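Local coordinates for DNA helicase assembly protein (Enterobacteria phage T4, PDB 1C1K), which loads the replicative helicase onto fork DNA covered by the single-stranded-DNA-binding protein and coordinates leading- and lagging-strand synthesis during phage replication, recombination and repair, at residues K112-E115 and D116-I120; Y121-S124 and K125-V129; S130-K133 and E134-E137. All blocks are in the same frame, centred on the assembly; numbering follows the deposited sequence.

Interaction 1: residues K112-E115 and D116-I120; sequences KFEE and DIRNI
Lys112 and Asp116 form an i to i+4 salt bridge along the α-helix 109-126, with NZ of Lys112 2.7 Å from OD2 of Asp116. The ammonium uses the syn lone pair of OD2, on the side facing the other carboxylate oxygen. What brings it there is a bend in the lysine chain at chi2 (67°), which carries CE and NZ forward along the helix and across the carboxylate. OD1 is taken from elsewhere, by Thr160 OG1 and the backbone N of Ser157, so the buried Asp116 has partners on both oxygens and its carboxylate is held against rotation; this setting would be expected to favour the charged form.

A second charged pair, Glu114 and Arg118, runs side by side one turn apart but does not close directly. A water sits between them, giving a proton to Glu114 OE1 at 2.6 Å and accepting one from Arg118 NH2 at 2.7 Å, in the plane of the guanidinium at its edge. One face of that guanidinium rests over Glu114 CB and the carbonyl oxygen of Glu114. Beneath these side chains the helix keeps its regular bonds, from Asp116 N to Lys112 O through Asn119 N to Glu115 O.

Packing takes over on the buried side, where Phe113 reaches Thr160, Leu163 and Leu164 of helix 158-168 while Ile117 touches Thr211 of helix 201-216. Helix 109-126 thus packs against both of these helices in the mainly helical C-terminal region. With CG anti to its backbone N (chi1 -176°), Phe113 turns a ring face to Ile117, whose CD1 methyl makes a CH-pi contact 3.6 Å from the ring centroid and only 6° off the normal.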
ATOM      1  N   LYS A 112      13.846   5.750   1.009  1.00  7.46           N
ATOM      2  CA  LYS A 112      12.647   6.444   1.452  1.00  8.33           C
ATOM      3  C   LYS A 112      12.298   6.035   2.883  1.00  6.08           C
ATOM      4  O   LYS A 112      11.839   6.857   3.668  1.00  6.35           O
ATOM      5  CB  LYS A 112      11.470   6.142   0.515  1.00 10.89           C
ATOM      6  CG  LYS A 112      10.093   6.477   1.093  1.00 14.37           C
ATOM      7  CD  LYS A 112       9.889   7.982   1.283  1.00 16.51           C
ATOM      8  CE  LYS A 112       8.434   8.302   1.602  1.00 17.11           C
ATOM      9  NZ  LYS A 112       8.263   9.711   2.059  1.00 17.93           N
ATOM     10  N   PHE A 113      12.516   4.763   3.211  1.00  5.96           N
ATOM     11  CA  PHE A 113      12.241   4.255   4.558  1.00  5.59           C
ATOM     12  C   PHE A 113      13.149   5.011   5.537  1.00  5.15           C
ATOM     13  O   PHE A 113      12.697   5.520   6.564  1.00  4.01           O
ATOM     14  CB  PHE A 113      12.527   2.743   4.606  1.00  5.16           C
ATOM     15  CG  PHE A 113      12.188   2.083   5.918  1.00  3.94           C
ATOM     16  CD1 PHE A 113      11.041   2.433   6.630  1.00  5.22           C
ATOM     17  CD2 PHE A 113      13.004   1.078   6.426  1.00  5.38           C
ATOM     18  CE1 PHE A 113      10.713   1.783   7.832  1.00  4.04           C
ATOM     19  CE2 PHE A 113      12.683   0.421   7.630  1.00  4.46           C
ATOM     20  CZ  PHE A 113      11.539   0.776   8.326  1.00  3.66           C
ATOM     21  N   GLU A 114      14.429   5.102   5.196  1.00  5.29           N
ATOM     22  CA  GLU A 114      15.386   5.805   6.041  1.00  5.79           C
ATOM     23  C   GLU A 114      14.981   7.272   6.199  1.00  6.35           C
ATOM     24  O   GLU A 114      15.011   7.827   7.300  1.00  6.32           O
ATOM     25  CB  GLU A 114      16.793   5.682   5.439  1.00  6.77           C
ATOM     26  CG  GLU A 114      17.466   4.356   5.802  1.00 10.81           C
ATOM     27  CD  GLU A 114      18.576   3.937   4.852  1.00 13.22           C
ATOM     28  OE1 GLU A 114      19.044   4.768   4.053  1.00 15.82           O
ATOM     29  OE2 GLU A 114      18.987   2.761   4.912  1.00 15.80           O
ATOM     30  N   GLU A 115      14.597   7.902   5.099  1.00  4.96           N
ATOM     31  CA  GLU A 115      14.172   9.298   5.132  1.00  6.31           C
ATOM     32  C   GLU A 115      12.989   9.463   6.089  1.00  6.33           C
ATOM     33  O   GLU A 115      12.983  10.346   6.957  1.00  5.55           O
ATOM     34  CB  GLU A 115      13.765   9.746   3.725  1.00  6.66           C
ATOM     35  CG  GLU A 115      13.268  11.173   3.636  1.00  8.41           C
ATOM     36  CD  GLU A 115      12.744  11.518   2.255  1.00 10.89           C
ATOM     37  OE1 GLU A 115      12.656  10.609   1.400  1.00 12.20           O
ATOM     38  OE2 GLU A 115      12.421  12.699   2.027  1.00 11.59           O
ATOM     39  N   ASP A 116      11.989   8.600   5.929  1.00  5.99           N
ATOM     40  CA  ASP A 116      10.796   8.648   6.765  1.00  5.17           C
ATOM     41  C   ASP A 116      11.134   8.445   8.241  1.00  5.90           C
ATOM     42  O   ASP A 116      10.593   9.145   9.097  1.00  5.69           O
ATOM     43  CB  ASP A 116       9.786   7.595   6.301  1.00  5.65           C
ATOM     44  CG  ASP A 116       9.092   7.985   5.004  1.00  7.25           C
ATOM     45  OD1 ASP A 116       8.331   7.152   4.464  1.00  7.13           O
ATOM     46  OD2 ASP A 116       9.299   9.125   4.526  1.00  8.20           O
ATOM     47  N   ILE A 117      12.028   7.504   8.539  1.00  4.60           N
ATOM     48  CA  ILE A 117      12.416   7.250   9.925  1.00  4.57           C
ATOM     49  C   ILE A 117      13.024   8.509  10.538  1.00  5.97           C
ATOM     50  O   ILE A 117      12.657   8.905  11.642  1.00  4.90           O
ATOM     51  CB  ILE A 117      13.423   6.084  10.025  1.00  3.81           C
ATOM     52  CG1 ILE A 117      12.719   4.759   9.706  1.00  3.28           C
ATOM     53  CG2 ILE A 117      14.011   6.009  11.428  1.00  4.26           C
ATOM     54  CD1 ILE A 117      13.662   3.654   9.280  1.00  4.44           C
ATOM     55  N   ARG A 118      13.951   9.143   9.823  1.00  5.56           N
ATOM     56  CA  ARG A 118      14.567  10.367  10.332  1.00  6.26           C
ATOM     57  C   ARG A 118      13.493  11.408  10.599  1.00  6.77           C
ATOM     58  O   ARG A 118      13.494  12.054  11.643  1.00  7.74           O
ATOM     59  CB  ARG A 118      15.580  10.935   9.331  1.00  5.92           C
ATOM     60  CG  ARG A 118      16.825  10.105   9.182  1.00  7.26           C
ATOM     61  CD  ARG A 118      17.785  10.697   8.148  1.00 11.61           C
ATOM     62  NE  ARG A 118      18.698   9.676   7.643  1.00 14.30           N
ATOM     63  CZ  ARG A 118      18.727   9.241   6.385  1.00 14.23           C
ATOM     64  NH1 ARG A 118      17.892   9.736   5.477  1.00 13.34           N
ATOM     65  NH2 ARG A 118      19.585   8.289   6.045  1.00 16.04           N
ATOM     66  N   ASN A 119      12.566  11.576   9.661  1.00  5.61           N
ATOM     67  CA  ASN A 119      11.513  12.561   9.842  1.00  6.85           C
ATOM     68  C   ASN A 119      10.606  12.214  11.021  1.00  6.76           C
ATOM     69  O   ASN A 119      10.129  13.107  11.724  1.00  7.64           O
ATOM     70  CB  ASN A 119      10.698  12.704   8.555  1.00  7.93           C
ATOM     71  CG  ASN A 119      11.456  13.450   7.474  1.00  9.22           C
ATOM     72  OD1 ASN A 119      11.099  13.407   6.298  1.00 11.44           O
ATOM     73  ND2 ASN A 119      12.514  14.139   7.872  1.00  8.50           N
ATOM     74  N   ILE A 120      10.366  10.926  11.246  1.00  6.26           N
ATOM     75  CA  ILE A 120       9.521  10.525  12.370  1.00  7.39           C
ATOM     76  C   ILE A 120      10.244  10.877  13.662  1.00  7.81           C
ATOM     77  O   ILE A 120       9.628  11.368  14.611  1.00  8.45           O
ATOM     78  CB  ILE A 120       9.236   9.005  12.379  1.00  8.03           C
ATOM     79  CG1 ILE A 120       8.388   8.619  11.165  1.00  5.86           C
ATOM     80  CG2 ILE A 120       8.494   8.620  13.662  1.00  5.57           C
ATOM     81  CD1 ILE A 120       8.383   7.133  10.899  1.00  5.55           C
TER
HETATM   82  O   HOH W   1      19.493   7.238   3.536  1.00 23.45           O

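Interaction 2: residues Y121-S124 and K125-V129; sequences YYFS and KKVEV
Lys125, Ser124 and Phe123 carry most of this contact, in which helix 109-126 ends in a Schellman motif. Ser124 supplies the defining acceptor: Val129 N binds its carbonyl oxygen at 3.1 Å in a nearly straight bond (175°), while Glu128, with positive phi, turns the chain and sends a weak bond from its N to Lys125 O. The serine hydroxyl folds back the other way. Held between backbone N and carbonyl carbon (chi1 86°), OG donates to Tyr121 O at 2.6 Å, in the carbonyl plane and on a lone pair; the same oxygen also accepts Lys125 N.

Lys125 bends at chi2 (-52°) and turns back along the helix, bringing CE 3.3 Å from Tyr121 OH. A water joins their polar ends, 2.6 Å from Tyr121 OH and 2.7 Å from Lys125 NZ, from which it accepts.

Phe123 presents a ring face to Val127, the first residue to leave helical geometry. CG1 of Val127 lies over that face, offset toward the rim and 3.4 Å from CZ of Phe123, in a CH-pi contact. Phe123 also touches Leu150, and Val127 touches Tyr146, both of helix 146-152.

The chemistry divides the helix end in two: the carbonyl of Tyr121 takes the serine hydroxyl and those of Phe123 and Ser124 take the amides of Val127 and Val129, while the lysine charge is led to a water-mediated partner.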
ATOM      1  N   TYR A 121      11.552  10.628  13.689  1.00  7.79           N
ATOM      2  CA  TYR A 121      12.361  10.919  14.867  1.00  9.52           C
ATOM      3  C   TYR A 121      12.369  12.410  15.211  1.00 10.73           C
ATOM      4  O   TYR A 121      12.101  12.789  16.347  1.00 10.50           O
ATOM      5  CB  TYR A 121      13.796  10.431  14.659  1.00  9.90           C
ATOM      6  CG  TYR A 121      14.721  10.777  15.807  1.00 11.85           C
ATOM      7  CD1 TYR A 121      14.846   9.931  16.912  1.00 12.61           C
ATOM      8  CD2 TYR A 121      15.461  11.961  15.796  1.00 12.90           C
ATOM      9  CE1 TYR A 121      15.689  10.260  17.980  1.00 13.87           C
ATOM     10  CE2 TYR A 121      16.305  12.298  16.855  1.00 13.68           C
ATOM     11  CZ  TYR A 121      16.415  11.445  17.941  1.00 15.03           C
ATOM     12  OH  TYR A 121      17.262  11.780  18.983  1.00 17.53           O
ATOM     13  N   TYR A 122      12.667  13.257  14.235  1.00 11.35           N
ATOM     14  CA  TYR A 122      12.703  14.689  14.496  1.00 11.85           C
ATOM     15  C   TYR A 122      11.323  15.224  14.865  1.00 11.94           C
ATOM     16  O   TYR A 122      11.207  16.163  15.655  1.00 12.04           O
ATOM     17  CB  TYR A 122      13.290  15.424  13.286  1.00 14.43           C
ATOM     18  CG  TYR A 122      14.756  15.097  13.089  1.00 14.30           C
ATOM     19  CD1 TYR A 122      15.220  14.567  11.889  1.00 16.32           C
ATOM     20  CD2 TYR A 122      15.668  15.257  14.133  1.00 16.77           C
ATOM     21  CE1 TYR A 122      16.554  14.199  11.733  1.00 16.58           C
ATOM     22  CE2 TYR A 122      17.003  14.892  13.989  1.00 17.50           C
ATOM     23  CZ  TYR A 122      17.438  14.361  12.786  1.00 18.23           C
ATOM     24  OH  TYR A 122      18.754  13.983  12.645  1.00 19.86           O
ATOM     25  N   PHE A 123      10.277  14.615  14.319  1.00  9.70           N
ATOM     26  CA  PHE A 123       8.916  15.039  14.640  1.00 10.12           C
ATOM     27  C   PHE A 123       8.638  14.693  16.106  1.00  9.96           C
ATOM     28  O   PHE A 123       7.970  15.443  16.825  1.00  9.48           O
ATOM     29  CB  PHE A 123       7.900  14.314  13.752  1.00  8.85           C
ATOM     30  CG  PHE A 123       6.473  14.506  14.187  1.00  8.66           C
ATOM     31  CD1 PHE A 123       5.757  15.637  13.802  1.00  7.96           C
ATOM     32  CD2 PHE A 123       5.840  13.558  14.988  1.00  8.35           C
ATOM     33  CE1 PHE A 123       4.439  15.817  14.209  1.00  9.44           C
ATOM     34  CE2 PHE A 123       4.523  13.732  15.398  1.00  8.46           C
ATOM     35  CZ  PHE A 123       3.821  14.862  15.008  1.00  9.30           C
ATOM     36  N   SER A 124       9.160  13.550  16.542  1.00  9.96           N
ATOM     37  CA  SER A 124       8.956  13.102  17.909  1.00 10.10           C
ATOM     38  C   SER A 124       9.547  14.108  18.895  1.00 11.51           C
ATOM     39  O   SER A 124       9.039  14.272  20.006  1.00 11.50           O
ATOM     40  CB  SER A 124       9.569  11.713  18.102  1.00  8.36           C
ATOM     41  OG  SER A 124      10.943  11.776  18.421  1.00  8.91           O
ATOM     42  N   LYS A 125      10.611  14.790  18.484  1.00 12.36           N
ATOM     43  CA  LYS A 125      11.242  15.794  19.339  1.00 14.12           C
ATOM     44  C   LYS A 125      10.407  17.071  19.341  1.00 15.10           C
ATOM     45  O   LYS A 125      10.273  17.744  20.363  1.00 14.87           O
ATOM     46  CB  LYS A 125      12.661  16.097  18.844  1.00 14.64           C
ATOM     47  CG  LYS A 125      13.616  14.918  18.943  1.00 16.36           C
ATOM     48  CD  LYS A 125      13.615  14.322  20.339  1.00 18.29           C
ATOM     49  CE  LYS A 125      14.713  13.288  20.508  1.00 20.60           C
ATOM     50  NZ  LYS A 125      15.070  13.082  21.948  1.00 22.00           N
ATOM     51  N   LYS A 126       9.832  17.395  18.190  1.00 16.08           N
ATOM     52  CA  LYS A 126       9.009  18.588  18.068  1.00 16.50           C
ATOM     53  C   LYS A 126       7.772  18.502  18.958  1.00 17.21           C
ATOM     54  O   LYS A 126       7.358  19.500  19.555  1.00 17.20           O
ATOM     55  CB  LYS A 126       8.587  18.791  16.611  1.00 18.19           C
ATOM     56  CG  LYS A 126       7.813  20.080  16.365  1.00 21.86           C
ATOM     57  CD  LYS A 126       7.739  20.413  14.884  1.00 24.18           C
ATOM     58  CE  LYS A 126       8.718  21.517  14.517  1.00 27.14           C
ATOM     59  NZ  LYS A 126       8.112  22.525  13.598  1.00 29.12           N
ATOM     60  N   VAL A 127       7.183  17.311  19.048  1.00 16.01           N
ATOM     61  CA  VAL A 127       5.991  17.109  19.869  1.00 15.77           C
ATOM     62  C   VAL A 127       6.358  16.711  21.298  1.00 14.19           C
ATOM     63  O   VAL A 127       5.492  16.380  22.107  1.00 13.74           O
ATOM     64  CB  VAL A 127       5.061  16.036  19.254  1.00 16.03           C
ATOM     65  CG1 VAL A 127       4.582  16.497  17.881  1.00 16.26           C
ATOM     66  CG2 VAL A 127       5.788  14.699  19.147  1.00 15.75           C
ATOM     67  N   GLU A 128       7.655  16.739  21.584  1.00 14.08           N
ATOM     68  CA  GLU A 128       8.197  16.433  22.902  1.00 14.04           C
ATOM     69  C   GLU A 128       7.728  15.155  23.568  1.00 13.40           C
ATOM     70  O   GLU A 128       7.245  15.185  24.699  1.00 12.97           O
ATOM     71  CB  GLU A 128       7.928  17.601  23.845  1.00 16.45           C
ATOM     72  CG  GLU A 128       8.396  18.929  23.301  1.00 18.78           C
ATOM     73  CD  GLU A 128       8.780  19.890  24.396  1.00 21.81           C
ATOM     74  OE1 GLU A 128       9.914  19.786  24.911  1.00 23.36           O
ATOM     75  OE2 GLU A 128       7.942  20.745  24.739  1.00 23.28           O
ATOM     76  N   VAL A 129       7.874  14.030  22.885  1.00 11.58           N
ATOM     77  CA  VAL A 129       7.469  12.768  23.480  1.00 10.06           C
ATOM     78  C   VAL A 129       8.406  12.519  24.653  1.00 10.58           C
ATOM     79  O   VAL A 129       9.514  13.062  24.689  1.00 11.27           O
ATOM     80  CB  VAL A 129       7.593  11.603  22.470  1.00  7.85           C
ATOM     81  CG1 VAL A 129       6.758  11.897  21.245  1.00  8.50           C
ATOM     82  CG2 VAL A 129       9.043  11.388  22.083  1.00  7.50           C
TER
HETATM   83  O   HOH W   2      16.360  10.819  21.233  1.00 24.22           O

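Interaction 3: residues S130-K133 and E134-E137; sequences SAFK and EIFE
Ser130 and Glu134 meet through the glutamate carboxylate, across the start of a run of turns. The secure bond is from Ser130 N to OE2 of Glu134 at 2.9 Å, fairly straight but arriving from above the carboxylate plane. OG of Ser130 lies 2.4 Å from OE1 of Glu134, shorter than a normal hydrogen bond, so the detail there is doubtful. The glutamate reaches back because its CG lies anti to the carbonyl carbon (chi1 -75°) and the chain is extended beyond it.

Behind this, Glu134 N bonds to Ala131 O and helps to place the glutamate. The turns continue with Ile135 N to Phe132 O at 3.0 Å and Phe136 N to Lys133 O; in all three bonds the donor sits well above the carbonyl plane. A weak bond from Glu137 N to Lys133 O ends the series, and OE1 of Glu137 makes a salt bridge with NZ of Lys173.

On the aromatic side, Phe136 points its edge at the face of Phe132 in a T-shaped stack, centroids 5.3 Å apart and planes at 81°. CE1 of Phe136 stands over the centre of that ring. Ile135 CG1 packs obliquely on Phe132 at CD1, 4.0 Å away.

Phe132 and Ile135 touch helix 109-126, Ile135 and Phe136 helix 146-152, and both phenylalanines Phe208 of helix 201-216. Between the first two helices, the connection is a run of overlapping turns, each closed by an i+3 to i bond.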
ATOM      1  N   SER A 130       7.965  11.721  25.620  1.00 11.18           N
ATOM      2  CA  SER A 130       8.804  11.406  26.767  1.00 12.21           C
ATOM      3  C   SER A 130       9.597  10.145  26.445  1.00 12.47           C
ATOM      4  O   SER A 130      10.589   9.828  27.102  1.00 13.64           O
ATOM      5  CB  SER A 130       7.945  11.195  28.014  1.00 13.08           C
ATOM      6  OG  SER A 130       7.491   9.860  28.099  1.00 15.68           O
ATOM      7  N   ALA A 131       9.141   9.437  25.413  1.00 11.98           N
ATOM      8  CA  ALA A 131       9.774   8.215  24.932  1.00 11.61           C
ATOM      9  C   ALA A 131       9.379   8.042  23.461  1.00 11.30           C
ATOM     10  O   ALA A 131       8.251   8.359  23.080  1.00 10.97           O
ATOM     11  CB  ALA A 131       9.297   7.027  25.745  1.00 12.96           C
ATOM     12  N   PHE A 132      10.300   7.545  22.635  1.00 10.92           N
ATOM     13  CA  PHE A 132      10.012   7.357  21.213  1.00 10.15           C
ATOM     14  C   PHE A 132       8.798   6.461  20.972  1.00 10.42           C
ATOM     15  O   PHE A 132       8.027   6.689  20.039  1.00  9.13           O
ATOM     16  CB  PHE A 132      11.233   6.776  20.490  1.00 10.25           C
ATOM     17  CG  PHE A 132      11.231   7.013  19.002  1.00  9.30           C
ATOM     18  CD1 PHE A 132      10.557   8.101  18.452  1.00  9.69           C
ATOM     19  CD2 PHE A 132      11.916   6.147  18.148  1.00  9.80           C
ATOM     20  CE1 PHE A 132      10.567   8.327  17.070  1.00  9.75           C
ATOM     21  CE2 PHE A 132      11.931   6.364  16.770  1.00  8.48           C
ATOM     22  CZ  PHE A 132      11.258   7.453  16.230  1.00  8.77           C
ATOM     23  N   LYS A 133       8.629   5.451  21.819  1.00 10.95           N
ATOM     24  CA  LYS A 133       7.510   4.522  21.689  1.00 11.10           C
ATOM     25  C   LYS A 133       6.137   5.208  21.656  1.00  9.69           C
ATOM     26  O   LYS A 133       5.182   4.671  21.094  1.00 10.22           O
ATOM     27  CB  LYS A 133       7.552   3.494  22.826  1.00 13.43           C
ATOM     28  CG  LYS A 133       6.863   3.939  24.110  1.00 16.28           C
ATOM     29  CD  LYS A 133       6.843   2.812  25.147  1.00 19.46           C
ATOM     30  CE  LYS A 133       6.358   3.311  26.502  1.00 21.46           C
ATOM     31  NZ  LYS A 133       6.085   2.195  27.454  1.00 23.99           N
ATOM     32  N   GLU A 134       6.036   6.392  22.254  1.00  8.02           N
ATOM     33  CA  GLU A 134       4.776   7.129  22.289  1.00  8.21           C
ATOM     34  C   GLU A 134       4.262   7.508  20.895  1.00  8.30           C
ATOM     35  O   GLU A 134       3.070   7.766  20.701  1.00  9.00           O
ATOM     36  CB  GLU A 134       4.938   8.391  23.146  1.00  9.44           C
ATOM     37  CG  GLU A 134       4.963   8.086  24.637  1.00 12.92           C
ATOM     38  CD  GLU A 134       5.453   9.241  25.491  1.00 15.10           C
ATOM     39  OE1 GLU A 134       5.772   8.991  26.674  1.00 19.26           O
ATOM     40  OE2 GLU A 134       5.516  10.390  25.001  1.00 13.50           O
ATOM     41  N   ILE A 135       5.168   7.540  19.925  1.00  7.62           N
ATOM     42  CA  ILE A 135       4.810   7.882  18.552  1.00  7.18           C
ATOM     43  C   ILE A 135       3.975   6.772  17.914  1.00  6.51           C
ATOM     44  O   ILE A 135       3.033   7.036  17.164  1.00  5.76           O
ATOM     45  CB  ILE A 135       6.084   8.070  17.683  1.00  8.11           C
ATOM     46  CG1 ILE A 135       6.824   9.351  18.094  1.00  7.98           C
ATOM     47  CG2 ILE A 135       5.709   8.085  16.199  1.00  8.05           C
ATOM     48  CD1 ILE A 135       6.084  10.621  17.764  1.00  9.33           C
ATOM     49  N   PHE A 136       4.315   5.531  18.244  1.00  5.81           N
ATOM     50  CA  PHE A 136       3.669   4.370  17.657  1.00  6.85           C
ATOM     51  C   PHE A 136       2.482   3.764  18.388  1.00  8.51           C
ATOM     52  O   PHE A 136       1.754   2.964  17.811  1.00  9.22           O
ATOM     53  CB  PHE A 136       4.734   3.300  17.418  1.00  5.87           C
ATOM     54  CG  PHE A 136       5.964   3.831  16.750  1.00  5.70           C
ATOM     55  CD1 PHE A 136       7.026   4.320  17.501  1.00  4.75           C
ATOM     56  CD2 PHE A 136       6.044   3.886  15.358  1.00  5.28           C
ATOM     57  CE1 PHE A 136       8.149   4.860  16.880  1.00  5.23           C
ATOM     58  CE2 PHE A 136       7.161   4.423  14.732  1.00  4.69           C
ATOM     59  CZ  PHE A 136       8.215   4.911  15.493  1.00  5.24           C
ATOM     60  N   GLU A 137       2.274   4.151  19.642  1.00  8.86           N
ATOM     61  CA  GLU A 137       1.172   3.599  20.417  1.00  9.63           C
ATOM     62  C   GLU A 137      -0.172   4.283  20.189  1.00  8.71           C
ATOM     63  O   GLU A 137      -0.264   5.500  20.092  1.00  8.28           O
ATOM     64  CB  GLU A 137       1.510   3.647  21.908  1.00 12.54           C
ATOM     65  CG  GLU A 137       2.662   2.748  22.316  1.00 19.59           C
ATOM     66  CD  GLU A 137       2.291   1.276  22.306  1.00 23.97           C
ATOM     67  OE1 GLU A 137       3.179   0.441  22.022  1.00 27.81           O
ATOM     68  OE2 GLU A 137       1.115   0.949  22.584  1.00 26.94           O
TER

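Overall arrangement
The three contacts follow one another along the chain: interaction 1 in the middle of helix 109-126, interaction 2 at its C-terminal end, interaction 3 in the connection beyond. Centres of interactions 1 and 2 lie about 13 Å apart, those of 2 and 3 about 9 Å. The Schellman turn reverses the path, so 130-137 folds back onto the helix: Ser124 CB touches Ile135 CG1 at 3.6 Å, and Ile120 CG2 meets Ile135 CG2 at 3.8 Å. Apolar atoms of Ile120, Ser124 and Ile135 thus join the helix to 130-137. Bound iridium ions lie about 4 Å from the Lys133 side chain and about 10 Å from that of Glu114.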